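Local coordinates for putative DNA-binding protein (Streptomyces coelicolor, PDB 2EWT) that probably binds DNA through a helix-turn-helix domain, as a central regulator of aerial mycelium formation, at residues H25-K30 with D60-P65; Q32-A37 with L55-D60; A37-S42 with G46-T51. One frame throughout, in Å; residues are numbered along the deposited sequence.

The three contacts nest along the chain: interaction 3 (37-42 with 46-51) sits inside the loop closed by interaction 2 (32-37 with 55-60), which in turn sits inside that closed by interaction 1. Interactions 1 and 2 have centres about 6 Å apart and share helix 52-62, against which they hold helix 24-30 and the turn after it. Interaction 3, with its centre about 11 Å from that of interaction 2 and 14 Å from that of interaction 1, closes the far end of helix 37-45. Helices 24-30 and 37-45 form the helix-turn-helix, so helix 52-62 braces the first helix and the turn of this unit, consistent with a fixed DNA-reading surface.

Interaction 1: residues H25-K30 with D60-P65; sequences HGVEEK and DFYGVP
The two methyls of Val27 meet two rings of helix 52-62: with chi1 at 168° its CG1 stands anti to the backbone N and meets Phe61, while CG2, anti to the carbonyl carbon, turns to Tyr62. Phe61 replies with CG anti to its own N (chi1 174°), which carries its ring out to helix 24-30, the first helix of the helix-turn-helix. Val27 CG1 lies 3.7 Å from Phe61 CE2, approaching the ring obliquely. Tyr62 instead receives the valine near its ring plane, with CG2 of Val27 3.5 Å from the Tyr62 OH. Lys30 closes the outer side, its CB 3.9 Å from Phe61 CZ at the ring edge and its extended chain running on past the ring. No direct hydrogen bond joins the segments; side chains of helix 3-19 also take part, Arg17 touching both Val27 and Tyr62, and Ile16 touching Tyr62. Beyond Tyr62, helix 52-62 ends in a Schellman motif at Gly63, whose positive phi suits glycine. The polar end of Lys30 reaches the other helix through one water: it accepts from Lys30 NZ at 2.9 Å, donates to Phe61 O at 2.8 Å, and sits 4.0 Å above the centre of the Phe61 ring.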
loop_
_atom_site.group_PDB
_atom_site.type_symbol
_atom_site.label_atom_id
_atom_site.label_comp_id
_atom_site.label_asym_id
_atom_site.label_seq_id
_atom_site.Cartn_x
_atom_site.Cartn_y
_atom_site.Cartn_z
ATOM N N HIS A 25 15.684 4.038 17.029
ATOM C CA HIS A 25 15.854 5.318 17.712
ATOM C C HIS A 25 16.250 6.358 16.664
ATOM O O HIS A 25 15.759 7.489 16.670
ATOM C CB HIS A 25 16.959 5.214 18.774
ATOM C CG HIS A 25 17.171 6.475 19.554
ATOM N ND1 HIS A 25 18.361 6.765 20.186
ATOM C CD2 HIS A 25 16.342 7.511 19.820
ATOM C CE1 HIS A 25 18.257 7.927 20.805
ATOM N NE2 HIS A 25 17.041 8.400 20.600
ATOM N N GLY A 26 17.142 5.957 15.760
ATOM C CA GLY A 26 17.595 6.853 14.710
ATOM C C GLY A 26 16.451 7.356 13.852
ATOM O O GLY A 26 16.440 8.517 13.432
ATOM N N VAL A 27 15.489 6.478 13.584
ATOM C CA VAL A 27 14.326 6.840 12.780
ATOM C C VAL A 27 13.497 7.887 13.515
ATOM O O VAL A 27 13.062 8.867 12.921
ATOM C CB VAL A 27 13.444 5.606 12.477
ATOM C CG1 VAL A 27 12.100 6.044 11.902
ATOM C CG2 VAL A 27 14.153 4.699 11.480
ATOM N N GLU A 28 13.288 7.677 14.812
ATOM C CA GLU A 28 12.515 8.619 15.615
ATOM C C GLU A 28 13.204 9.979 15.645
ATOM O O GLU A 28 12.547 11.020 15.613
ATOM C CB GLU A 28 12.345 8.087 17.044
ATOM C CG GLU A 28 11.345 8.877 17.884
ATOM C CD GLU A 28 10.985 8.181 19.180
ATOM O OE1 GLU A 28 10.587 6.997 19.129
ATOM O OE2 GLU A 28 11.094 8.815 20.252
ATOM N N GLU A 29 14.532 9.968 15.707
ATOM C CA GLU A 29 15.286 11.214 15.739
ATOM C C GLU A 29 15.247 11.921 14.393
ATOM O O GLU A 29 14.915 13.101 14.319
ATOM C CB GLU A 29 16.740 10.954 16.135
ATOM C CG GLU A 29 16.914 10.478 17.562
ATOM C CD GLU A 29 18.354 10.144 17.892
ATOM O OE1 GLU A 29 18.931 9.262 17.218
ATOM O OE2 GLU A 29 18.907 10.762 18.825
ATOM N N LYS A 30 15.576 11.197 13.329
ATOM C CA LYS A 30 15.588 11.788 11.995
ATOM C C LYS A 30 14.220 12.317 11.573
ATOM O O LYS A 30 14.132 13.322 10.860
ATOM C CB LYS A 30 16.094 10.775 10.958
ATOM C CG LYS A 30 16.288 11.378 9.570
ATOM C CD LYS A 30 16.949 10.413 8.603
ATOM C CE LYS A 30 17.276 11.113 7.286
ATOM N NZ LYS A 30 17.987 10.220 6.331
ATOM N N ASP A 60 9.044 7.315 1.238
ATOM C CA ASP A 60 9.602 8.641 0.992
ATOM C C ASP A 60 10.654 8.964 2.042
ATOM O O ASP A 60 11.737 9.457 1.723
ATOM C CB ASP A 60 8.491 9.693 1.034
ATOM C CG ASP A 60 7.567 9.614 -0.165
ATOM O OD1 ASP A 60 7.538 8.554 -0.823
ATOM O OD2 ASP A 60 6.864 10.606 -0.445
ATOM N N PHE A 61 10.325 8.683 3.299
ATOM C CA PHE A 61 11.241 8.933 4.404
ATOM C C PHE A 61 12.564 8.203 4.198
ATOM O O PHE A 61 13.638 8.784 4.371
ATOM C CB PHE A 61 10.610 8.482 5.721
ATOM C CG PHE A 61 11.538 8.581 6.901
ATOM C CD1 PHE A 61 11.909 9.823 7.412
ATOM C CD2 PHE A 61 12.058 7.433 7.485
ATOM C CE1 PHE A 61 12.788 9.920 8.492
ATOM C CE2 PHE A 61 12.938 7.517 8.565
ATOM C CZ PHE A 61 13.302 8.764 9.067
ATOM N N TYR A 62 12.485 6.929 3.832
ATOM C CA TYR A 62 13.676 6.127 3.611
ATOM C C TYR A 62 14.351 6.417 2.275
ATOM O O TYR A 62 15.463 5.956 2.026
ATOM C CB TYR A 62 13.336 4.642 3.720
ATOM C CG TYR A 62 13.044 4.194 5.140
ATOM C CD1 TYR A 62 13.943 4.467 6.171
ATOM C CD2 TYR A 62 11.881 3.490 5.449
ATOM C CE1 TYR A 62 13.695 4.052 7.480
ATOM C CE2 TYR A 62 11.621 3.067 6.759
ATOM C CZ TYR A 62 12.533 3.353 7.767
ATOM O OH TYR A 62 12.286 2.933 9.055
ATOM N N GLY A 63 13.675 7.180 1.421
ATOM C CA GLY A 63 14.240 7.527 0.128
ATOM C C GLY A 63 14.267 6.388 -0.876
ATOM O O GLY A 63 15.161 6.319 -1.722
ATOM N N VAL A 64 13.289 5.492 -0.788
ATOM C CA VAL A 64 13.211 4.357 -1.702
ATOM C C VAL A 64 11.819 4.263 -2.319
ATOM O O VAL A 64 10.847 4.768 -1.758
ATOM C CB VAL A 64 13.493 3.021 -0.977
ATOM C CG1 VAL A 64 14.855 3.065 -0.307
ATOM C CG2 VAL A 64 12.399 2.740 0.042
ATOM N N PRO A 65 11.709 3.626 -3.494
ATOM C CA PRO A 65 10.407 3.481 -4.154
ATOM C C PRO A 65 9.549 2.505 -3.349
ATOM O O PRO A 65 10.077 1.588 -2.723
ATOM C CB PRO A 65 10.776 2.914 -5.524
ATOM C CG PRO A 65 12.169 3.433 -5.750
ATOM C CD PRO A 65 12.798 3.221 -4.398
HETATM O O HOH W 1 15.963 8.188 5.896
#

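Interaction 2: residues Q32-A37 with L55-D60; sequences QGRWKA and LAELAD
The indole of Trp35 is covered on both faces: Leu58 CD2 lies over one and CG of the neighbouring Arg34 over the other, while Glu57 meets its edge. The leucine methyl makes a CH-pi contact, 4.0 Å from the centroid of the five-membered ring of Trp35 and only 9° off the ring normal. At the rim, Glu57 OE1 comes within 3.4 Å of Trp35 CH2 close to the ring plane, and Glu57 CB packs 3.8 Å from Trp35 CZ2. Trp35 projects from the turn of the helix-turn-helix onto helix 52-62, and its ring also meets Phe61 edge-to-face, with Val27 and Val40 touching it from the two helices of the motif. Arg34, extended with CG anti to the backbone N (chi1 -172°), runs along the indole, so that Trp35 CZ2 sits 3.3 Å from the guanidinium plane, toward its rim. The same extension brings Arg34 NH2 to a salt bridge with Glu57 OE2 at 3.4 Å, long and not a hydrogen bond, with the guanidinium and carboxylate planes 59° apart. A serine in place of Trp35 would probably open a gap above Leu58 and deprive the Arg34 chain of the surface that guides it to Glu57. Within the turn itself, Lys36 NZ donates to Gly33 O at 2.7 Å, in the carbonyl plane and on a lone pair. Because the other carboxylate oxygen of Glu57, OE1, pairs with Arg54, two arginines share one negative group, an arrangement likely to favour its charged form and to add electrostatic attraction to an otherwise apolar grip.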
loop_
_atom_site.group_PDB
_atom_site.type_symbol
_atom_site.label_atom_id
_atom_site.label_comp_id
_atom_site.label_asym_id
_atom_site.label_seq_id
_atom_site.Cartn_x
_atom_site.Cartn_y
_atom_site.Cartn_z
ATOM N N GLN A 32 12.067 13.618 13.527
ATOM C CA GLN A 32 11.627 14.611 14.501
ATOM C C GLN A 32 10.471 14.057 15.337
ATOM O O GLN A 32 9.598 14.809 15.777
ATOM C CB GLN A 32 11.160 15.884 13.786
ATOM C CG GLN A 32 11.944 16.244 12.529
ATOM C CD GLN A 32 13.312 16.819 12.819
ATOM O OE1 GLN A 32 14.144 16.184 13.463
ATOM N NE2 GLN A 32 13.555 18.031 12.334
ATOM N N GLY A 33 10.456 12.741 15.531
ATOM C CA GLY A 33 9.409 12.119 16.322
ATOM C C GLY A 33 8.153 11.699 15.577
ATOM O O GLY A 33 7.242 11.128 16.174
ATOM N N ARG A 34 8.088 11.965 14.278
ATOM C CA ARG A 34 6.898 11.592 13.519
ATOM C C ARG A 34 6.739 10.078 13.486
ATOM O O ARG A 34 5.634 9.560 13.640
ATOM C CB ARG A 34 6.974 12.123 12.089
ATOM C CG ARG A 34 5.678 11.927 11.323
ATOM C CD ARG A 34 5.790 12.417 9.895
ATOM N NE ARG A 34 4.501 12.352 9.213
ATOM C CZ ARG A 34 4.345 12.499 7.902
ATOM N NH1 ARG A 34 5.399 12.714 7.128
ATOM N NH2 ARG A 34 3.137 12.426 7.365
ATOM N N TRP A 35 7.853 9.381 13.290
ATOM C CA TRP A 35 7.861 7.921 13.236
ATOM C C TRP A 35 8.491 7.396 14.525
ATOM O O TRP A 35 9.716 7.320 14.645
ATOM C CB TRP A 35 8.669 7.449 12.027
ATOM C CG TRP A 35 8.241 8.088 10.735
ATOM C CD1 TRP A 35 9.055 8.655 9.801
ATOM C CD2 TRP A 35 6.900 8.250 10.249
ATOM N NE1 TRP A 35 8.310 9.166 8.766
ATOM C CE2 TRP A 35 6.983 8.930 9.015
ATOM C CE3 TRP A 35 5.636 7.887 10.739
ATOM C CZ2 TRP A 35 5.850 9.258 8.259
ATOM C CZ3 TRP A 35 4.507 8.214 9.987
ATOM C CH2 TRP A 35 4.626 8.894 8.760
ATOM N N LYS A 36 7.642 7.043 15.485
ATOM C CA LYS A 36 8.102 6.536 16.775
ATOM C C LYS A 36 8.701 5.138 16.669
ATOM O O LYS A 36 8.196 4.287 15.940
ATOM C CB LYS A 36 6.944 6.517 17.780
ATOM C CG LYS A 36 6.407 7.888 18.173
ATOM C CD LYS A 36 7.415 8.675 18.998
ATOM C CE LYS A 36 6.774 9.908 19.633
ATOM N NZ LYS A 36 6.172 10.820 18.621
ATOM N N ALA A 37 9.776 4.909 17.415
ATOM C CA ALA A 37 10.462 3.618 17.418
ATOM C C ALA A 37 9.535 2.444 17.724
ATOM O O ALA A 37 9.620 1.396 17.089
ATOM C CB ALA A 37 11.612 3.648 18.425
ATOM N N LEU A 55 2.640 3.430 4.234
ATOM C CA LEU A 55 3.735 2.800 3.499
ATOM C C LEU A 55 4.388 3.803 2.552
ATOM O O LEU A 55 5.614 3.857 2.438
ATOM C CB LEU A 55 3.238 1.592 2.702
ATOM C CG LEU A 55 4.349 0.795 2.004
ATOM C CD1 LEU A 55 5.332 0.283 3.048
ATOM C CD2 LEU A 55 3.755 -0.362 1.218
ATOM N N ALA A 56 3.565 4.594 1.870
ATOM C CA ALA A 56 4.075 5.596 0.943
ATOM C C ALA A 56 4.889 6.652 1.686
ATOM O O ALA A 56 5.915 7.115 1.190
ATOM C CB ALA A 56 2.918 6.256 0.194
ATOM N N GLU A 57 4.432 7.028 2.876
ATOM C CA GLU A 57 5.131 8.032 3.674
ATOM C C GLU A 57 6.479 7.492 4.145
ATOM O O GLU A 57 7.477 8.214 4.156
ATOM C CB GLU A 57 4.271 8.449 4.875
ATOM C CG GLU A 57 2.883 8.943 4.471
ATOM C CD GLU A 57 1.972 9.244 5.648
ATOM O OE1 GLU A 57 1.978 8.474 6.633
ATOM O OE2 GLU A 57 1.229 10.246 5.576
ATOM N N LEU A 58 6.511 6.218 4.528
ATOM C CA LEU A 58 7.750 5.603 4.988
ATOM C C LEU A 58 8.730 5.424 3.836
ATOM O O LEU A 58 9.937 5.591 4.013
ATOM C CB LEU A 58 7.462 4.252 5.644
ATOM C CG LEU A 58 6.704 4.349 6.970
ATOM C CD1 LEU A 58 6.320 2.955 7.447
ATOM C CD2 LEU A 58 7.575 5.056 8.016
ATOM N N ALA A 59 8.213 5.088 2.657
ATOM C CA ALA A 59 9.066 4.908 1.486
ATOM C C ALA A 59 9.791 6.214 1.196
ATOM O O ALA A 59 10.997 6.222 0.938
ATOM C CB ALA A 59 8.231 4.499 0.279
ATOM N N ASP A 60 9.044 7.315 1.238
ATOM C CA ASP A 60 9.602 8.641 0.992
ATOM C C ASP A 60 10.654 8.964 2.042
ATOM O O ASP A 60 11.737 9.457 1.723
ATOM C CB ASP A 60 8.491 9.693 1.034
ATOM C CG ASP A 60 7.567 9.614 -0.165
ATOM O OD1 ASP A 60 7.538 8.554 -0.823
ATOM O OD2 ASP A 60 6.864 10.606 -0.445
#

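Interaction 3: residues A37-S42 with G46-T51. With SO4 (sulfate ion), chain C.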
loop_
_atom_site.group_PDB
_atom_site.type_symbol
_atom_site.label_atom_id
_atom_site.label_comp_id
_atom_site.label_asym_id
_atom_site.label_seq_id
_atom_site.Cartn_x
_atom_site.Cartn_y
_atom_site.Cartn_z
ATOM N N ALA A 37 9.776 4.909 17.415
ATOM C CA ALA A 37 10.462 3.618 17.418
ATOM C C ALA A 37 9.535 2.444 17.724
ATOM O O ALA A 37 9.620 1.396 17.089
ATOM C CB ALA A 37 11.612 3.648 18.425
ATOM N N VAL A 38 8.654 2.618 18.706
ATOM C CA VAL A 38 7.729 1.556 19.091
ATOM C C VAL A 38 6.739 1.238 17.971
ATOM O O VAL A 38 6.419 0.075 17.731
ATOM C CB VAL A 38 6.949 1.943 20.374
ATOM C CG1 VAL A 38 5.875 0.912 20.674
ATOM C CG2 VAL A 38 7.917 2.045 21.547
ATOM N N VAL A 39 6.273 2.271 17.280
ATOM C CA VAL A 39 5.319 2.087 16.192
ATOM C C VAL A 39 5.986 1.442 14.979
ATOM O O VAL A 39 5.466 0.475 14.419
ATOM C CB VAL A 39 4.688 3.428 15.770
ATOM C CG1 VAL A 39 3.703 3.204 14.629
ATOM C CG2 VAL A 39 3.985 4.066 16.960
ATOM N N VAL A 40 7.140 1.968 14.579
ATOM C CA VAL A 40 7.853 1.410 13.433
ATOM C C VAL A 40 8.211 -0.040 13.741
ATOM O O VAL A 40 8.125 -0.906 12.873
ATOM C CB VAL A 40 9.134 2.207 13.124
ATOM C CG1 VAL A 40 9.896 1.546 11.984
ATOM C CG2 VAL A 40 8.766 3.639 12.741
ATOM N N GLY A 41 8.598 -0.304 14.987
ATOM C CA GLY A 41 8.921 -1.665 15.374
ATOM C C GLY A 41 7.722 -2.576 15.164
ATOM O O GLY A 41 7.850 -3.678 14.619
ATOM N N SER A 42 6.545 -2.122 15.585
ATOM C CA SER A 42 5.344 -2.935 15.427
ATOM C C SER A 42 5.047 -3.196 13.951
ATOM O O SER A 42 4.569 -4.275 13.600
ATOM C CB SER A 42 4.138 -2.282 16.121
ATOM O OG SER A 42 3.810 -1.025 15.565
ATOM N N GLY A 46 5.021 -6.868 12.019
ATOM C CA GLY A 46 3.749 -7.218 11.411
ATOM C C GLY A 46 2.654 -7.303 12.457
ATOM O O GLY A 46 1.613 -7.926 12.234
ATOM N N ASP A 47 2.890 -6.671 13.601
ATOM C CA ASP A 47 1.937 -6.665 14.711
ATOM C C ASP A 47 0.918 -5.531 14.597
ATOM O O ASP A 47 -0.118 -5.547 15.265
ATOM C CB ASP A 47 2.688 -6.535 16.038
ATOM C CG ASP A 47 3.464 -7.787 16.398
ATOM O OD1 ASP A 47 4.299 -7.716 17.325
ATOM O OD2 ASP A 47 3.237 -8.843 15.769
ATOM N N ARG A 48 1.225 -4.548 13.757
ATOM C CA ARG A 48 0.346 -3.401 13.545
ATOM C C ARG A 48 0.180 -3.162 12.050
ATOM O O ARG A 48 1.149 -3.210 11.296
ATOM C CB ARG A 48 0.942 -2.163 14.216
ATOM C CG ARG A 48 0.115 -0.897 14.074
ATOM C CD ARG A 48 0.677 0.191 14.973
ATOM N NE ARG A 48 -0.049 1.452 14.860
ATOM C CZ ARG A 48 0.177 2.511 15.634
ATOM N NH1 ARG A 48 1.108 2.455 16.578
ATOM N NH2 ARG A 48 -0.521 3.625 15.462
ATOM N N ALA A 49 -1.053 -2.904 11.623
ATOM C CA ALA A 49 -1.339 -2.678 10.209
ATOM C C ALA A 49 -0.674 -1.445 9.607
ATOM O O ALA A 49 -0.733 -0.351 10.168
ATOM C CB ALA A 49 -2.847 -2.600 9.991
ATOM N N VAL A 50 -0.039 -1.637 8.454
ATOM C CA VAL A 50 0.614 -0.556 7.728
ATOM C C VAL A 50 -0.323 -0.202 6.570
ATOM O O VAL A 50 -0.528 -1.020 5.678
ATOM C CB VAL A 50 1.973 -1.011 7.135
ATOM C CG1 VAL A 50 2.551 0.087 6.251
ATOM C CG2 VAL A 50 2.944 -1.351 8.249
ATOM N N THR A 51 -0.902 0.996 6.593
ATOM C CA THR A 51 -1.810 1.419 5.525
ATOM C C THR A 51 -1.020 1.808 4.283
ATOM O O THR A 51 0.187 2.023 4.350
ATOM C CB THR A 51 -2.649 2.649 5.933
ATOM O OG1 THR A 51 -1.788 3.787 6.082
ATOM C CG2 THR A 51 -3.377 2.392 7.241
HETATM S S SO4 C . -1.197 4.292 12.186
HETATM O O1 SO4 C . -0.889 2.907 12.589
HETATM O O2 SO4 C . -2.304 4.811 13.011
HETATM O O3 SO4 C . -0.005 5.138 12.387
HETATM O O4 SO4 C . -1.588 4.317 10.764
HETATM O O HOH W 2 2.528 0.154 17.949
#
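Ser42 O receives Asp47 N at 2.9 Å, nearly in line with its C=O bond (C=O...N 160°), while Gly46 N at 3.1 Å and Arg48 N at 3.4 Å add weak hydrogen bonds to this Ser42 oxygen. The Ser42 hydroxyl takes the position between the backbone N and the carbonyl carbon (chi1 62°), from which OG donates back to Val39 O at a short 2.5 Å and packs against CB and CD of Arg48. A water donates to Ser42 OG and accepts from Arg48 NH1, lying in the guanidinium plane at its edge. This is the far end of helix 37-45, the second helix of the helix-turn-helix and by analogy with the family the probable recognition helix, where the loop leading to helix 52-62 begins. Here the Asp47 bond, together with Gly46 N to Tyr43 O, forms a Schellman motif with Gly46 as the C-prime residue; its positive phi would jam a CB against the preceding carbonyl. The Arg48 side chain is extended and reaches from Ser42 back to Val39 of helix 37-45, whose side chain it crosses obliquely. Val39 covers one guanidinium face, CG1 lying 3.3 Å above the plane and toward the rim, with both methyls close to NH1. At the guanidinium edge, NE gives a weak hydrogen bond of 2.8 Å to O1 of a sulfate ion, and NH2 adds weak bonds to O1 and O2. Arg54 NH2 binds the same anion, which probably came from the crystallisation liquor but may mark where a DNA phosphate could sit. Asp47 OD1 forms a salt bridge with Arg45 NE.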